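Local coordinates for protein Exo-poly-alpha-D-galacturonosidase (Thermotoga maritima, PDB 3JUR) that acts as a hyperthermoactive exopolygalacturonase of glycoside hydrolase family 28, probably hydrolysing the galacturonic acid polymer of pectin, at residues N16-P21 against Y248-K253; R96-V101 against F182-Y187; Y113-Y118 against F192-R197. One frame throughout, in Å; residues are numbered along the deposited sequence.

Contact 1. Residues N16-P21 against Y248-K253; sequences NHVREP and YMLIEK
Tyr248 stands at a corner of the right-handed parallel beta-helix of this family 28 enzyme, just where the coil bends into strand 249-252, and the chain leaving the N-terminal helix 6-16 is laid against that corner. His17 and Tyr248 carry most of the contact. Their side chains run alongside each other and point the same way, each with CG anti to its carbonyl carbon and beside the backbone N. The group over the phenol is the histidine methylene: His17 CB sits 3.5 Å from the centroid of the Tyr248 ring, 7° off the normal, a CH-pi contact over the centre of one face. The imidazole continues outward over the far end of the phenol, its ND1 3.7 Å from Tyr248 CE1. The two ring planes are inclined by 32°, an oblique pair, and Tyr248 OH lies over the rim of one imidazole face. Both polar ends turn to helix 6-16: His17 ND1 is hydrogen-bonded to Glu13 O and Tyr248 OH to Glu13 OE2, which probably helps to set the tilt of the rings. The ring of Tyr282 also meets that of Tyr248, the two planes nearly parallel. Val18 extends the contact along the strand. Its CG2, beside the backbone N, comes down on the peptide after the corner, 3.7 Å from Tyr248 O and 4.2 Å from Tyr248 CB. Met249 CB points away, whereas Leu250 CB faces the incoming chain and meets the other branch of the valine, with Val18 CG1 and Leu250 CB 4.2 Å apart.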
loop_
_atom_site.group_PDB
_atom_site.type_symbol
_atom_site.label_atom_id
_atom_site.label_comp_id
_atom_site.label_asym_id
_atom_site.label_seq_id
_atom_site.Cartn_x
_atom_site.Cartn_y
_atom_site.Cartn_z
ATOM N N ASN D 16 -4.408 -33.357 24.120
ATOM C CA ASN D 16 -4.507 -34.059 25.402
ATOM C C ASN D 16 -5.457 -35.258 25.382
ATOM O O ASN D 16 -5.387 -36.120 26.257
ATOM C CB ASN D 16 -4.886 -33.094 26.537
ATOM C CG ASN D 16 -3.713 -32.232 26.995
ATOM O OD1 ASN D 16 -2.549 -32.604 26.831
ATOM N ND2 ASN D 16 -4.016 -31.077 27.580
ATOM N N HIS D 17 -6.340 -35.313 24.388
ATOM C CA HIS D 17 -7.330 -36.390 24.310
ATOM C C HIS D 17 -7.223 -37.190 23.007
ATOM O O HIS D 17 -8.162 -37.870 22.586
ATOM C CB HIS D 17 -8.737 -35.833 24.549
ATOM C CG HIS D 17 -8.915 -35.238 25.912
ATOM N ND1 HIS D 17 -8.867 -33.879 26.147
ATOM C CD2 HIS D 17 -9.104 -35.822 27.119
ATOM C CE1 HIS D 17 -9.038 -33.652 27.439
ATOM N NE2 HIS D 17 -9.182 -34.813 28.050
ATOM N N VAL D 18 -6.055 -37.110 22.385
ATOM C CA VAL D 18 -5.774 -37.841 21.165
ATOM C C VAL D 18 -4.571 -38.762 21.408
ATOM O O VAL D 18 -3.531 -38.316 21.891
ATOM C CB VAL D 18 -5.556 -36.860 19.967
ATOM C CG1 VAL D 18 -4.645 -37.446 18.921
ATOM C CG2 VAL D 18 -6.890 -36.455 19.352
ATOM N N ARG D 19 -4.735 -40.052 21.118
ATOM C CA ARG D 19 -3.611 -41.000 21.151
ATOM C C ARG D 19 -3.822 -42.223 20.270
ATOM O O ARG D 19 -4.955 -42.677 20.083
ATOM C CB ARG D 19 -3.233 -41.424 22.583
ATOM C CG ARG D 19 -4.315 -42.113 23.375
ATOM C CD ARG D 19 -3.729 -42.917 24.561
ATOM N NE ARG D 19 -2.767 -42.160 25.370
ATOM C CZ ARG D 19 -3.089 -41.181 26.213
ATOM N NH1 ARG D 19 -4.354 -40.809 26.371
ATOM N NH2 ARG D 19 -2.144 -40.555 26.896
ATOM N N GLU D 20 -2.717 -42.728 19.729
ATOM C CA GLU D 20 -2.691 -43.947 18.917
ATOM C C GLU D 20 -3.353 -45.135 19.621
ATOM O O GLU D 20 -3.202 -45.291 20.836
ATOM C CB GLU D 20 -1.246 -44.333 18.609
ATOM C CG GLU D 20 -0.577 -43.551 17.498
ATOM C CD GLU D 20 0.825 -44.079 17.197
ATOM O OE1 GLU D 20 1.038 -45.318 17.230
ATOM O OE2 GLU D 20 1.713 -43.248 16.923
ATOM N N PRO D 21 -4.078 -45.981 18.862
ATOM C CA PRO D 21 -4.663 -47.183 19.452
ATOM C C PRO D 21 -3.607 -48.228 19.813
ATOM O O PRO D 21 -2.643 -48.421 19.064
ATOM C CB PRO D 21 -5.570 -47.719 18.340
ATOM C CG PRO D 21 -5.010 -47.157 17.075
ATOM C CD PRO D 21 -4.476 -45.810 17.452
ATOM N N TYR D 248 -12.519 -34.928 19.209
ATOM C CA TYR D 248 -11.080 -35.167 19.408
ATOM C C TYR D 248 -10.470 -35.908 18.231
ATOM O O TYR D 248 -10.347 -37.142 18.236
ATOM C CB TYR D 248 -10.782 -35.908 20.721
ATOM C CG TYR D 248 -11.260 -35.202 21.960
ATOM C CD1 TYR D 248 -10.802 -33.928 22.278
ATOM C CD2 TYR D 248 -12.148 -35.825 22.841
ATOM C CE1 TYR D 248 -11.236 -33.272 23.430
ATOM C CE2 TYR D 248 -12.584 -35.182 23.997
ATOM C CZ TYR D 248 -12.128 -33.903 24.280
ATOM O OH TYR D 248 -12.554 -33.252 25.414
ATOM N N MET D 249 -10.105 -35.139 17.216
ATOM C CA MET D 249 -9.536 -35.683 16.003
ATOM C C MET D 249 -8.344 -34.852 15.569
ATOM O O MET D 249 -8.352 -33.616 15.692
ATOM C CB MET D 249 -10.594 -35.728 14.900
ATOM C CG MET D 249 -10.121 -36.307 13.579
ATOM S SD MET D 249 -11.522 -36.711 12.521
ATOM C CE MET D 249 -10.702 -37.012 10.976
ATOM N N LEU D 250 -7.325 -35.544 15.067
ATOM C CA LEU D 250 -6.146 -34.914 14.492
ATOM C C LEU D 250 -5.967 -35.355 13.050
ATOM O O LEU D 250 -6.025 -36.546 12.741
ATOM C CB LEU D 250 -4.895 -35.255 15.316
ATOM C CG LEU D 250 -3.524 -34.872 14.752
ATOM C CD1 LEU D 250 -3.374 -33.343 14.611
ATOM C CD2 LEU D 250 -2.415 -35.462 15.623
ATOM N N ILE D 251 -5.784 -34.383 12.170
ATOM C CA ILE D 251 -5.459 -34.628 10.765
ATOM C C ILE D 251 -4.187 -33.835 10.502
ATOM O O ILE D 251 -4.198 -32.603 10.561
ATOM C CB ILE D 251 -6.572 -34.135 9.797
ATOM C CG1 ILE D 251 -7.916 -34.807 10.107
ATOM C CG2 ILE D 251 -6.151 -34.371 8.342
ATOM C CD1 ILE D 251 -9.145 -34.111 9.483
ATOM N N GLU D 252 -3.093 -34.544 10.230
ATOM C CA GLU D 252 -1.793 -33.893 10.091
ATOM C C GLU D 252 -0.917 -34.555 9.039
ATOM O O GLU D 252 -1.035 -35.759 8.786
ATOM C CB GLU D 252 -1.072 -33.820 11.451
ATOM C CG GLU D 252 -0.594 -35.161 12.023
ATOM C CD GLU D 252 0.305 -34.998 13.250
ATOM O OE1 GLU D 252 0.475 -33.851 13.737
ATOM O OE2 GLU D 252 0.856 -36.019 13.726
ATOM N N LYS D 253 -0.057 -33.754 8.414
ATOM C CA LYS D 253 0.959 -34.244 7.472
ATOM C C LYS D 253 0.392 -35.013 6.273
ATOM O O LYS D 253 1.089 -35.831 5.673
ATOM C CB LYS D 253 2.013 -35.083 8.220
ATOM C CG LYS D 253 3.069 -34.266 8.961
ATOM C CD LYS D 253 4.265 -33.984 8.050
ATOM C CE LYS D 253 4.843 -32.581 8.275
ATOM N NZ LYS D 253 5.723 -32.518 9.480
#

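Contact 2. Residues R96-V101 against F182-Y187; sequences RYLPVV and FGKGHY
Leu98 is the first residue of 96-101 to reach the loop 182-187, where Gly183 to His186 form a type II beta turn. Its CG is anti to the carbonyl carbon, and its two methyls divide the contacts. CD1 packs against the aliphatic start of the lysine, 3.9 Å from Lys184 CB, with the two side chains crossing at about a right angle. CD2 lies 4.1 Å from Gly183 CA. The peptide joining Leu98 to Pro99 is cis; the proline makes no contact with the turn, but the residues flanking it both direct their side chains at Gly183. Val100 does so with one branch, CG1, which is 4.0 Å from Gly183 CA and equally far from Phe182 O. Two branched side chains thus close on a residue that has none. A beta carbon on Gly183 would fall 2.8 Å from Val100 CG1 and 3.0 Å from Leu98 CD2, both clashes, and the positive phi of 70° points the same way. The turn is closed by His186 N donating to Gly183 O at 2.9 Å, with Gly185 at its third position. Between the segments the contact is apolar, aliphatic carbon against backbone and the root of the lysine, whose chain leads its ammonium away. It joins two loops outside the beta-helix coils, one leading to strand 103-105, the other to strand 193-196. Behind the turn, Phe182 packs on Leu167 and Met170 of helix 161-173, while strand 108-112 lines the join, Tyr111 touching Val100 and Asn112 OD1 accepting a hydrogen bond from Gly183 N.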
loop_
_atom_site.group_PDB
_atom_site.type_symbol
_atom_site.label_atom_id
_atom_site.label_comp_id
_atom_site.label_asym_id
_atom_site.label_seq_id
_atom_site.Cartn_x
_atom_site.Cartn_y
_atom_site.Cartn_z
ATOM N N ARG D 96 -21.661 -57.064 -4.442
ATOM C CA ARG D 96 -20.660 -57.442 -3.436
ATOM C C ARG D 96 -20.739 -56.659 -2.128
ATOM O O ARG D 96 -20.148 -57.063 -1.130
ATOM C CB ARG D 96 -19.249 -57.347 -4.024
ATOM C CG ARG D 96 -18.969 -58.408 -5.085
ATOM C CD ARG D 96 -17.593 -58.219 -5.682
ATOM N NE ARG D 96 -17.315 -59.198 -6.724
ATOM C CZ ARG D 96 -16.674 -60.348 -6.535
ATOM N NH1 ARG D 96 -16.224 -60.689 -5.331
ATOM N NH2 ARG D 96 -16.475 -61.158 -7.564
ATOM N N TYR D 97 -21.485 -55.555 -2.137
ATOM C CA TYR D 97 -21.546 -54.626 -1.006
ATOM C C TYR D 97 -22.871 -54.749 -0.253
ATOM O O TYR D 97 -23.291 -53.846 0.477
ATOM C CB TYR D 97 -21.258 -53.193 -1.487
ATOM C CG TYR D 97 -19.886 -53.089 -2.112
ATOM C CD1 TYR D 97 -18.793 -52.648 -1.370
ATOM C CD2 TYR D 97 -19.668 -53.479 -3.438
ATOM C CE1 TYR D 97 -17.524 -52.583 -1.934
ATOM C CE2 TYR D 97 -18.401 -53.415 -4.010
ATOM C CZ TYR D 97 -17.335 -52.963 -3.251
ATOM O OH TYR D 97 -16.078 -52.895 -3.806
ATOM N N LEU D 98 -23.513 -55.894 -0.441
ATOM C CA LEU D 98 -24.730 -56.252 0.272
ATOM C C LEU D 98 -24.446 -57.482 1.148
ATOM O O LEU D 98 -23.508 -58.230 0.863
ATOM C CB LEU D 98 -25.859 -56.535 -0.727
ATOM C CG LEU D 98 -26.329 -55.383 -1.624
ATOM C CD1 LEU D 98 -27.201 -55.907 -2.763
ATOM C CD2 LEU D 98 -27.068 -54.315 -0.824
ATOM N N PRO D 99 -25.252 -57.709 2.208
ATOM C CA PRO D 99 -26.437 -56.950 2.632
ATOM C C PRO D 99 -26.141 -55.522 3.067
ATOM O O PRO D 99 -24.986 -55.176 3.366
ATOM C CB PRO D 99 -26.983 -57.766 3.816
ATOM C CG PRO D 99 -25.850 -58.619 4.264
ATOM C CD PRO D 99 -25.060 -58.919 3.031
ATOM N N VAL D 100 -27.194 -54.708 3.096
ATOM C CA VAL D 100 -27.118 -53.324 3.564
ATOM C C VAL D 100 -26.596 -53.246 5.002
ATOM O O VAL D 100 -26.861 -54.129 5.813
ATOM C CB VAL D 100 -28.494 -52.598 3.448
ATOM C CG1 VAL D 100 -28.857 -52.367 1.988
ATOM C CG2 VAL D 100 -29.605 -53.391 4.150
ATOM N N VAL D 101 -25.830 -52.199 5.294
ATOM C CA VAL D 101 -25.314 -51.957 6.644
ATOM C C VAL D 101 -25.705 -50.556 7.113
ATOM O O VAL D 101 -26.073 -49.710 6.294
ATOM C CB VAL D 101 -23.766 -52.117 6.720
ATOM C CG1 VAL D 101 -23.346 -53.533 6.354
ATOM C CG2 VAL D 101 -23.047 -51.078 5.839
ATOM N N PHE D 182 -32.106 -49.060 1.416
ATOM C CA PHE D 182 -31.812 -48.790 0.010
ATOM C C PHE D 182 -31.014 -49.945 -0.600
ATOM O O PHE D 182 -31.520 -51.061 -0.678
ATOM C CB PHE D 182 -31.139 -47.412 -0.152
ATOM C CG PHE D 182 -32.058 -46.261 0.168
ATOM C CD1 PHE D 182 -32.701 -45.564 -0.850
ATOM C CD2 PHE D 182 -32.322 -45.904 1.488
ATOM C CE1 PHE D 182 -33.576 -44.517 -0.559
ATOM C CE2 PHE D 182 -33.197 -44.860 1.787
ATOM C CZ PHE D 182 -33.823 -44.165 0.761
ATOM N N GLY D 183 -29.780 -49.694 -1.024
ATOM C CA GLY D 183 -28.973 -50.743 -1.644
ATOM C C GLY D 183 -29.487 -51.135 -3.015
ATOM O O GLY D 183 -29.631 -50.278 -3.892
ATOM N N LYS D 184 -29.771 -52.430 -3.181
ATOM C CA LYS D 184 -30.202 -53.024 -4.455
ATOM C C LYS D 184 -31.434 -52.321 -5.027
ATOM O O LYS D 184 -32.456 -52.178 -4.345
ATOM C CB LYS D 184 -30.482 -54.526 -4.271
ATOM C CG LYS D 184 -30.508 -55.355 -5.551
ATOM C CD LYS D 184 -31.032 -56.765 -5.266
ATOM C CE LYS D 184 -30.594 -57.776 -6.321
ATOM N NZ LYS D 184 -31.329 -57.674 -7.611
ATOM N N GLY D 185 -31.323 -51.888 -6.281
ATOM C CA GLY D 185 -32.404 -51.164 -6.958
ATOM C C GLY D 185 -32.386 -49.666 -6.680
ATOM O O GLY D 185 -33.254 -48.931 -7.151
ATOM N N HIS D 186 -31.401 -49.222 -5.908
ATOM C CA HIS D 186 -31.240 -47.806 -5.576
ATOM C C HIS D 186 -29.824 -47.346 -5.883
ATOM O O HIS D 186 -28.916 -48.168 -6.029
ATOM C CB HIS D 186 -31.626 -47.544 -4.119
ATOM C CG HIS D 186 -33.032 -47.941 -3.809
ATOM N ND1 HIS D 186 -34.095 -47.070 -3.924
ATOM C CD2 HIS D 186 -33.562 -49.133 -3.442
ATOM C CE1 HIS D 186 -35.216 -47.701 -3.620
ATOM N NE2 HIS D 186 -34.919 -48.954 -3.322
ATOM N N TYR D 187 -29.639 -46.031 -5.989
ATOM C CA TYR D 187 -28.425 -45.490 -6.598
ATOM C C TYR D 187 -27.661 -44.505 -5.714
ATOM O O TYR D 187 -27.215 -43.445 -6.171
ATOM C CB TYR D 187 -28.752 -44.923 -7.989
ATOM C CG TYR D 187 -29.345 -45.976 -8.905
ATOM C CD1 TYR D 187 -28.529 -46.747 -9.731
ATOM C CD2 TYR D 187 -30.723 -46.226 -8.921
ATOM C CE1 TYR D 187 -29.070 -47.733 -10.560
ATOM C CE2 TYR D 187 -31.268 -47.206 -9.738
ATOM C CZ TYR D 187 -30.436 -47.953 -10.555
ATOM O OH TYR D 187 -30.971 -48.914 -11.370
#

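Contact 3. Residues Y113-Y118 against F192-R197; sequences YSPLVY and FVQFYR
Strands 117-120 and 193-196 are neighbouring rungs of a parallel face of the beta-helix. Just before the strands, Leu116 is the bump and the Phe192 ring face its seat: CD1 lies over the ring centre, 3.8 Å from the centroid and 10° off the normal, a CH-pi contact. The Phe192 CB points away, but CG anti to the backbone N brings the ring back beneath the leucine. An alanine in place of Phe192 would remove this platform and would probably leave Leu116 CD1 loosely packed. On one face Val117 rests on Val193, CB to CG2 4.2 Å. On the other, Pro115 CG fits the flank of the extended Gln194 made by CB and OE1, crossing obliquely, 3.3 Å from Gln194 OE1. Tyr118 lies alongside the same glutamine, which brings OE1 to the edge of its ring, 3.8 Å from Tyr118 CE1. That oxygen is thus wedged between proline and tyrosine carbons, while Thr103 OG1 hydrogen-bonds it. Two nearly straight backbone hydrogen bonds set the register: Val117 N to Phe192 O, 3.0 Å, and Gln194 N to Val117 O, 2.9 Å. Val117 O also receives a weaker CA-H...O contact from Val193. The buried Val117 N, Phe192 O, Gln194 N and Val117 O are thus paired between the strands, and the side chains add chiefly apolar cohesion.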
loop_
_atom_site.group_PDB
_atom_site.type_symbol
_atom_site.label_atom_id
_atom_site.label_comp_id
_atom_site.label_asym_id
_atom_site.label_seq_id
_atom_site.Cartn_x
_atom_site.Cartn_y
_atom_site.Cartn_z
ATOM N N TYR D 113 -25.536 -49.904 0.717
ATOM C CA TYR D 113 -24.310 -50.605 0.344
ATOM C C TYR D 113 -23.206 -50.367 1.363
ATOM O O TYR D 113 -23.029 -49.243 1.855
ATOM C CB TYR D 113 -23.835 -50.153 -1.046
ATOM C CG TYR D 113 -24.719 -50.613 -2.192
ATOM C CD1 TYR D 113 -24.814 -51.964 -2.528
ATOM C CD2 TYR D 113 -25.449 -49.693 -2.947
ATOM C CE1 TYR D 113 -25.621 -52.389 -3.579
ATOM C CE2 TYR D 113 -26.259 -50.104 -4.005
ATOM C CZ TYR D 113 -26.345 -51.457 -4.314
ATOM O OH TYR D 113 -27.143 -51.882 -5.357
ATOM N N SER D 114 -22.473 -51.429 1.684
ATOM C CA SER D 114 -21.331 -51.334 2.588
ATOM C C SER D 114 -20.264 -50.371 2.058
ATOM O O SER D 114 -19.944 -50.400 0.867
ATOM C CB SER D 114 -20.709 -52.717 2.800
ATOM O OG SER D 114 -19.524 -52.628 3.577
ATOM N N PRO D 115 -19.713 -49.511 2.937
ATOM C CA PRO D 115 -18.465 -48.830 2.576
ATOM C C PRO D 115 -17.389 -49.873 2.251
ATOM O O PRO D 115 -17.485 -51.015 2.717
ATOM C CB PRO D 115 -18.107 -48.067 3.849
ATOM C CG PRO D 115 -19.413 -47.795 4.483
ATOM C CD PRO D 115 -20.240 -49.027 4.225
ATOM N N LEU D 116 -16.386 -49.488 1.461
ATOM C CA LEU D 116 -15.370 -50.433 0.990
ATOM C C LEU D 116 -14.509 -50.971 2.141
ATOM O O LEU D 116 -14.151 -52.145 2.160
ATOM C CB LEU D 116 -14.507 -49.831 -0.136
ATOM C CG LEU D 116 -15.114 -48.923 -1.226
ATOM C CD1 LEU D 116 -14.140 -48.777 -2.389
ATOM C CD2 LEU D 116 -16.478 -49.346 -1.740
ATOM N N VAL D 117 -14.181 -50.105 3.095
ATOM C CA VAL D 117 -13.565 -50.534 4.353
ATOM C C VAL D 117 -14.482 -50.033 5.467
ATOM O O VAL D 117 -14.771 -48.842 5.550
ATOM C CB VAL D 117 -12.125 -49.972 4.527
ATOM C CG1 VAL D 117 -11.482 -50.535 5.783
ATOM C CG2 VAL D 117 -11.266 -50.298 3.318
ATOM N N TYR D 118 -14.954 -50.947 6.305
ATOM C CA TYR D 118 -16.037 -50.647 7.241
ATOM C C TYR D 118 -15.782 -51.187 8.641
ATOM O O TYR D 118 -15.434 -52.367 8.820
ATOM C CB TYR D 118 -17.356 -51.204 6.679
ATOM C CG TYR D 118 -18.623 -50.932 7.489
ATOM C CD1 TYR D 118 -19.112 -49.632 7.658
ATOM C CD2 TYR D 118 -19.356 -51.988 8.040
ATOM C CE1 TYR D 118 -20.283 -49.386 8.376
ATOM C CE2 TYR D 118 -20.528 -51.758 8.761
ATOM C CZ TYR D 118 -20.986 -50.454 8.923
ATOM O OH TYR D 118 -22.142 -50.226 9.634
ATOM N N PHE D 192 -15.887 -44.579 1.011
ATOM C CA PHE D 192 -14.749 -45.476 0.835
ATOM C C PHE D 192 -14.382 -46.118 2.185
ATOM O O PHE D 192 -14.717 -47.272 2.434
ATOM C CB PHE D 192 -13.555 -44.735 0.219
ATOM C CG PHE D 192 -12.503 -45.636 -0.391
ATOM C CD1 PHE D 192 -11.885 -45.273 -1.585
ATOM C CD2 PHE D 192 -12.117 -46.829 0.224
ATOM C CE1 PHE D 192 -10.906 -46.083 -2.159
ATOM C CE2 PHE D 192 -11.134 -47.643 -0.338
ATOM C CZ PHE D 192 -10.530 -47.270 -1.537
ATOM N N VAL D 193 -13.706 -45.361 3.048
ATOM C CA VAL D 193 -13.340 -45.843 4.380
ATOM C C VAL D 193 -14.277 -45.206 5.409
ATOM O O VAL D 193 -14.348 -43.981 5.518
ATOM C CB VAL D 193 -11.849 -45.517 4.721
ATOM C CG1 VAL D 193 -11.475 -46.032 6.112
ATOM C CG2 VAL D 193 -10.898 -46.083 3.665
ATOM N N GLN D 194 -15.006 -46.036 6.153
ATOM C CA GLN D 194 -15.957 -45.528 7.136
ATOM C C GLN D 194 -15.815 -46.228 8.478
ATOM O O GLN D 194 -15.863 -47.452 8.564
ATOM C CB GLN D 194 -17.403 -45.620 6.620
ATOM C CG GLN D 194 -18.434 -44.861 7.477
ATOM C CD GLN D 194 -19.835 -44.864 6.871
ATOM O OE1 GLN D 194 -20.562 -45.857 6.942
ATOM N NE2 GLN D 194 -20.220 -43.739 6.278
ATOM N N PHE D 195 -15.599 -45.422 9.514
ATOM C CA PHE D 195 -15.641 -45.867 10.898
ATOM C C PHE D 195 -16.919 -45.299 11.492
ATOM O O PHE D 195 -17.094 -44.078 11.551
ATOM C CB PHE D 195 -14.425 -45.340 11.674
ATOM C CG PHE D 195 -13.103 -45.757 11.088
ATOM C CD1 PHE D 195 -12.527 -46.978 11.435
ATOM C CD2 PHE D 195 -12.431 -44.928 10.183
ATOM C CE1 PHE D 195 -11.308 -47.380 10.888
ATOM C CE2 PHE D 195 -11.208 -45.320 9.633
ATOM C CZ PHE D 195 -10.650 -46.555 9.984
ATOM N N TYR D 196 -17.817 -46.181 11.913
ATOM C CA TYR D 196 -19.116 -45.766 12.443
ATOM C C TYR D 196 -19.214 -46.050 13.941
ATOM O O TYR D 196 -19.155 -47.210 14.369
ATOM C CB TYR D 196 -20.254 -46.457 11.684
ATOM C CG TYR D 196 -21.456 -45.571 11.484
ATOM C CD1 TYR D 196 -21.658 -44.900 10.273
ATOM C CD2 TYR D 196 -22.380 -45.380 12.508
ATOM C CE1 TYR D 196 -22.763 -44.069 10.086
ATOM C CE2 TYR D 196 -23.487 -44.557 12.335
ATOM C CZ TYR D 196 -23.676 -43.906 11.125
ATOM O OH TYR D 196 -24.766 -43.085 10.967
ATOM N N ARG D 197 -19.352 -44.977 14.722
ATOM C CA ARG D 197 -19.413 -45.035 16.188
ATOM C C ARG D 197 -18.212 -45.783 16.787
ATOM O O ARG D 197 -18.372 -46.714 17.586
ATOM C CB ARG D 197 -20.739 -45.641 16.673
ATOM C CG ARG D 197 -22.003 -44.945 16.169
ATOM C CD ARG D 197 -23.235 -45.421 16.945
ATOM N NE ARG D 197 -23.489 -46.852 16.774
ATOM C CZ ARG D 197 -24.630 -47.378 16.329
ATOM N NH1 ARG D 197 -25.656 -46.600 16.010
ATOM N NH2 ARG D 197 -24.754 -48.695 16.217
#

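From the N terminus the chain runs through helix 6-16 into 16-21, met again only when 248-253 arrives and closes contact 1. The long intervening loop takes in the first coils of the beta-helix and holds both other contacts. Contact 2 closes when 182-187 returns to 96-101, contact 3 shortly after, when 192-197 pairs with 113-118, so the two alternate along the chain and cross. They also touch in space: Tyr97 O and Ser114 N, 2.8 Å apart, probably share a hydrogen bond. Contact 3 joins successive rungs, contact 2 ties the loop after strand 87-90 to the one between helix 161-173 and strand 193-196, and contact 1 fastens the N-terminal segment across the coils.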